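Local structure of L-amino acid deaminase (Proteus vulgaris, 5HXW) at residues 87-92 against 399-404; 120-125 against 173-178. The protein is a membrane-bound flavoprotein that carries FAD and probably catalyses the oxidative deamination of L-amino acids. All coordinates share one frame; numbering follows the deposited sequence.

Contact 1: 87-92 against 399-404; sequences KMPDET and DENPII. With 16A (cetyl-trimethyl-ammonium), chain J.
Asn401 meets the turn 89-92 through both ends of its carboxamide. With CG anti to its own carbonyl carbon (chi1 -69°), the amide reaches toward that turn. OD1 lies 3.7 Å from Thr92 CG2; ND2 lies 3.5 Å from Glu91 CB. The Thr92 methyl touches both the amide oxygen and, at 3.7 Å, Pro402 CD, so this buried half is apolar carbon against a polar tip and the proline CD. The turn is closed by Thr92 N bonding to Pro89 O (3.2 Å), just ahead of helix 93-104. In the other segment, Asp399 OD1 accepts from Asn401 N at 3.2 Å, an Asx turn, and also pairs with Arg453; the loop then runs into strand 403-406, an edge strand of the six-stranded, Rossmann-like sheet within this chain. Pro402, just before the strand, has its side chain close to that of Thr419, an FAD-binding residue. Toward solvent the fit is looser. The bent Glu91 chain crosses Asn401 at about a right angle and leaves OE1 3.9 Å from Asn401 ND2, too far for a hydrogen bond, while exposed Pro89 CG stays 4.4 Å from Asn401 OD1. Glu400 turns elsewhere, its OE2 lying 3.5 Å from C13 of the cetyl-trimethyl-ammonium chain.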
# COMPACT_ATOMS: atom_id res chain seq x y z
N LYS A 87 -11.96 -11.67 1.59
CA LYS A 87 -12.18 -11.83 0.13
C LYS A 87 -10.92 -11.97 -0.74
O LYS A 87 -11.02 -12.01 -1.98
CB LYS A 87 -13.09 -10.71 -0.41
CG LYS A 87 -14.57 -10.88 -0.11
CD LYS A 87 -15.34 -9.67 -0.61
CE LYS A 87 -16.80 -9.99 -0.87
NZ LYS A 87 -17.42 -8.98 -1.77
N MET A 88 -9.74 -12.07 -0.11
CA MET A 88 -8.46 -12.18 -0.82
C MET A 88 -8.32 -13.52 -1.54
O MET A 88 -8.63 -14.56 -0.95
CB MET A 88 -7.27 -11.96 0.12
CG MET A 88 -7.17 -10.57 0.73
SD MET A 88 -6.85 -9.25 -0.45
CE MET A 88 -7.94 -7.99 0.19
N PRO A 89 -7.86 -13.50 -2.82
CA PRO A 89 -7.63 -14.73 -3.58
C PRO A 89 -6.47 -15.56 -3.04
O PRO A 89 -5.71 -15.08 -2.18
CB PRO A 89 -7.31 -14.21 -4.99
CG PRO A 89 -6.76 -12.85 -4.78
CD PRO A 89 -7.54 -12.30 -3.62
N ASP A 90 -6.33 -16.79 -3.54
CA ASP A 90 -5.29 -17.74 -3.12
C ASP A 90 -3.86 -17.19 -3.31
O ASP A 90 -2.95 -17.55 -2.56
CB ASP A 90 -5.45 -19.07 -3.86
CG ASP A 90 -4.62 -20.20 -3.25
OD1 ASP A 90 -4.69 -20.42 -2.02
OD2 ASP A 90 -3.90 -20.88 -4.01
N GLU A 91 -3.70 -16.32 -4.31
CA GLU A 91 -2.42 -15.68 -4.63
C GLU A 91 -1.90 -14.78 -3.50
O GLU A 91 -0.70 -14.79 -3.21
CB GLU A 91 -2.52 -14.88 -5.93
CG GLU A 91 -2.66 -15.70 -7.21
CD GLU A 91 -4.08 -16.16 -7.50
OE1 GLU A 91 -5.02 -15.33 -7.43
OE2 GLU A 91 -4.26 -17.36 -7.80
N THR A 92 -2.80 -14.03 -2.87
CA THR A 92 -2.42 -13.02 -1.87
C THR A 92 -2.83 -13.32 -0.43
O THR A 92 -2.38 -12.63 0.49
CB THR A 92 -2.93 -11.61 -2.25
OG1 THR A 92 -4.33 -11.66 -2.57
CG2 THR A 92 -2.16 -11.04 -3.43
N ASP A 399 -3.82 -7.94 -13.03
CA ASP A 399 -4.51 -8.94 -12.20
C ASP A 399 -4.71 -8.51 -10.74
O ASP A 399 -5.14 -9.31 -9.91
CB ASP A 399 -3.83 -10.32 -12.30
CG ASP A 399 -2.37 -10.32 -11.85
OD1 ASP A 399 -1.89 -9.34 -11.24
OD2 ASP A 399 -1.69 -11.33 -12.12
N GLU A 400 -4.38 -7.25 -10.45
CA GLU A 400 -4.55 -6.61 -9.14
C GLU A 400 -3.63 -7.16 -8.03
O GLU A 400 -3.82 -6.86 -6.84
CB GLU A 400 -6.03 -6.62 -8.72
CG GLU A 400 -6.52 -5.36 -8.01
CD GLU A 400 -7.98 -5.44 -7.59
OE1 GLU A 400 -8.80 -6.00 -8.34
OE2 GLU A 400 -8.30 -4.92 -6.50
N ASN A 401 -2.64 -7.95 -8.42
CA ASN A 401 -1.68 -8.57 -7.50
C ASN A 401 -0.31 -7.89 -7.53
O ASN A 401 0.05 -7.29 -8.55
CB ASN A 401 -1.55 -10.07 -7.81
CG ASN A 401 -2.81 -10.85 -7.45
OD1 ASN A 401 -3.69 -10.37 -6.74
ND2 ASN A 401 -2.89 -12.08 -7.96
N PRO A 402 0.46 -7.96 -6.41
CA PRO A 402 1.75 -7.26 -6.33
C PRO A 402 2.81 -7.75 -7.33
O PRO A 402 2.71 -8.88 -7.84
CB PRO A 402 2.23 -7.55 -4.90
CG PRO A 402 0.99 -7.88 -4.14
CD PRO A 402 0.13 -8.61 -5.12
N ILE A 403 3.79 -6.90 -7.60
CA ILE A 403 5.00 -7.30 -8.31
C ILE A 403 6.15 -7.35 -7.30
O ILE A 403 6.69 -6.32 -6.88
CB ILE A 403 5.30 -6.40 -9.55
CG1 ILE A 403 4.15 -6.49 -10.57
CG2 ILE A 403 6.62 -6.80 -10.21
CD1 ILE A 403 4.12 -5.39 -11.62
N ILE A 404 6.46 -8.58 -6.87
CA ILE A 404 7.59 -8.85 -5.98
C ILE A 404 8.46 -9.87 -6.73
O ILE A 404 8.17 -11.07 -6.73
CB ILE A 404 7.16 -9.39 -4.59
CG1 ILE A 404 6.08 -8.49 -3.95
CG2 ILE A 404 8.36 -9.51 -3.66
CD1 ILE A 404 5.16 -9.19 -2.98
C1 16A J . -9.63 0.83 -20.82
C2 16A J . -8.65 1.32 -19.77
C3 16A J . -8.83 0.56 -18.46
C4 16A J . -7.98 1.16 -17.36
C5 16A J . -8.53 0.82 -15.98
C6 16A J . -7.40 0.70 -14.97
C7 16A J . -7.90 0.12 -13.65
C8 16A J . -7.10 0.67 -12.48
C9 16A J . -6.95 -0.38 -11.39
C10 16A J . -7.69 0.03 -10.12
C11 16A J . -8.36 -1.16 -9.45
C12 16A J . -7.58 -1.59 -8.21
C13 16A J . -8.43 -1.49 -6.95
C14 16A J . -7.55 -1.58 -5.70
C15 16A J . -8.00 -0.58 -4.64
C16 16A J . -7.76 -1.13 -3.23
N1 16A J . -7.47 -0.15 -2.15
C17 16A J . -7.40 -0.88 -0.89
C18 16A J . -6.18 0.52 -2.33
C19 16A J . -8.53 0.86 -2.01

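Contact 2: 120-125 against 173-178; sequences GRVEVP and KIAGFE
An antiparallel strand pair within the large mixed sheet joins 121-123 to 174-178, with N-to-C directions 149° apart. Arg121 and Glu178 form one hydrogen-bonded pair, linked by Arg121 N to Glu178 O and Glu178 N to Arg121 O, both 2.9 Å. Glu123 and Gly176 form the other, through Glu123 N to Gly176 O and Gly176 N to Glu123 O; these bonds are straighter than the first two. Between them sits the non-hydrogen-bonded pair Val122-Phe177, where Val122 CG1 meets Phe177 CD1 obliquely at 3.7 Å. Phe177 has CG anti to its backbone N (chi1 179°), which lays the ring back along the partner strand, its edge near Arg121 O and CE1 3.9 Å from Gly120 CA. Gly120 has backbone angles that favour glycine. Beyond the ladder, Val124 CG2 packs on Ala175 CB at 3.8 Å, and Pro125 CD lies against Ile174 O. On the other face, the extended Arg121 chain carries NH1 to the anti lone pair of Glu123 OE1 (2.8 Å), a salt bridge along one strand. Arg121 NE makes a weak hydrogen bond to Gln82 OE1, of an FAD-binding residue, while Glu178 OE2 accepts from Ser85 N and forms a salt bridge with Lys100 NZ. Strands 276-279 and 153-157 flank the pair in the large mixed sheet, which in DAO-family oxidoreductases generally builds the substrate-binding domain beside the Rossmann-type FAD domain.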
# COMPACT_ATOMS: atom_id res chain seq x y z
N GLY A 120 -11.16 -5.93 14.40
CA GLY A 120 -12.41 -6.55 13.98
C GLY A 120 -13.08 -5.76 12.87
O GLY A 120 -13.07 -4.53 12.88
N ARG A 121 -13.67 -6.48 11.91
CA ARG A 121 -14.32 -5.87 10.76
C ARG A 121 -15.58 -6.62 10.38
O ARG A 121 -15.56 -7.85 10.24
CB ARG A 121 -13.35 -5.84 9.56
CG ARG A 121 -13.88 -5.16 8.32
CD ARG A 121 -12.93 -5.39 7.16
NE ARG A 121 -13.22 -4.55 6.01
CZ ARG A 121 -13.83 -4.95 4.90
NH1 ARG A 121 -14.25 -6.21 4.78
NH2 ARG A 121 -14.04 -4.10 3.91
N VAL A 122 -16.68 -5.88 10.21
CA VAL A 122 -17.94 -6.44 9.70
C VAL A 122 -18.26 -5.90 8.31
O VAL A 122 -18.28 -4.69 8.08
CB VAL A 122 -19.15 -6.23 10.65
CG1 VAL A 122 -19.09 -7.23 11.80
CG2 VAL A 122 -19.24 -4.81 11.19
N GLU A 123 -18.48 -6.83 7.37
CA GLU A 123 -18.98 -6.47 6.05
C GLU A 123 -20.34 -7.13 5.80
O GLU A 123 -20.44 -8.35 5.72
CB GLU A 123 -17.98 -6.82 4.94
CG GLU A 123 -18.38 -6.29 3.56
CD GLU A 123 -17.33 -6.48 2.48
OE1 GLU A 123 -16.13 -6.57 2.80
OE2 GLU A 123 -17.71 -6.52 1.29
N VAL A 124 -21.37 -6.29 5.70
CA VAL A 124 -22.70 -6.72 5.30
C VAL A 124 -22.69 -6.88 3.77
O VAL A 124 -22.34 -5.93 3.06
CB VAL A 124 -23.80 -5.73 5.75
CG1 VAL A 124 -25.17 -6.14 5.22
CG2 VAL A 124 -23.85 -5.63 7.27
N PRO A 125 -23.05 -8.08 3.26
CA PRO A 125 -23.11 -8.32 1.81
C PRO A 125 -24.20 -7.51 1.10
O PRO A 125 -25.16 -7.06 1.74
CB PRO A 125 -23.40 -9.82 1.71
CG PRO A 125 -24.04 -10.18 3.00
CD PRO A 125 -23.37 -9.31 4.02
N LYS A 173 -29.04 -7.49 9.06
CA LYS A 173 -29.35 -8.83 9.57
C LYS A 173 -28.17 -9.79 9.63
O LYS A 173 -28.09 -10.61 10.55
CB LYS A 173 -30.50 -9.45 8.76
CG LYS A 173 -31.90 -8.95 9.12
CD LYS A 173 -32.42 -9.57 10.41
CE LYS A 173 -33.94 -9.67 10.43
NZ LYS A 173 -34.62 -8.35 10.53
N ILE A 174 -27.26 -9.69 8.66
CA ILE A 174 -26.16 -10.66 8.50
C ILE A 174 -24.87 -9.98 7.98
O ILE A 174 -24.95 -9.06 7.16
CB ILE A 174 -26.61 -11.87 7.62
CG1 ILE A 174 -25.66 -13.07 7.79
CG2 ILE A 174 -26.84 -11.46 6.16
CD1 ILE A 174 -26.30 -14.41 7.51
N ALA A 175 -23.72 -10.42 8.48
CA ALA A 175 -22.40 -9.90 8.05
C ALA A 175 -21.24 -10.88 8.23
O ALA A 175 -21.27 -11.76 9.10
CB ALA A 175 -22.08 -8.59 8.76
N GLY A 176 -20.22 -10.69 7.39
CA GLY A 176 -18.94 -11.40 7.50
C GLY A 176 -18.01 -10.67 8.44
O GLY A 176 -17.70 -9.50 8.24
N PHE A 177 -17.57 -11.38 9.48
CA PHE A 177 -16.82 -10.79 10.58
C PHE A 177 -15.39 -11.33 10.66
O PHE A 177 -15.16 -12.46 11.10
CB PHE A 177 -17.59 -11.00 11.90
CG PHE A 177 -16.90 -10.46 13.14
CD1 PHE A 177 -16.32 -9.18 13.16
CD2 PHE A 177 -16.88 -11.23 14.31
CE1 PHE A 177 -15.70 -8.70 14.31
CE2 PHE A 177 -16.26 -10.74 15.46
CZ PHE A 177 -15.68 -9.48 15.47
N GLU A 178 -14.44 -10.51 10.20
CA GLU A 178 -13.02 -10.77 10.39
C GLU A 178 -12.59 -10.19 11.74
O GLU A 178 -12.26 -9.00 11.84
CB GLU A 178 -12.19 -10.19 9.23
CG GLU A 178 -10.71 -10.58 9.27
CD GLU A 178 -9.94 -10.14 8.05
OE1 GLU A 178 -10.51 -10.11 6.94
OE2 GLU A 178 -8.74 -9.82 8.19

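The centres of contacts 1 and 2 lie 22 Å apart. In chain order 87-92 comes first, then 120-125 and 173-178, and last 399-404; contact 2 is thus made wholly by chain lying between the two halves of contact 1. They belong to different sheets: 399-404 enters an edge strand of the six-stranded sheet, whereas contact 2 lies in the large mixed sheet. The loop 87-92, which follows strand 82-83 of that larger sheet, spans between them, with Lys87 NZ 3.9 Å from Glu123 OE2 in a long, weak ion pair. It thereby links the large sheet to the Rossmann-type one, consistent with the family's two-part architecture. Both contacts have side chains about 8 Å from the bound FAD, through Pro402 and Arg121.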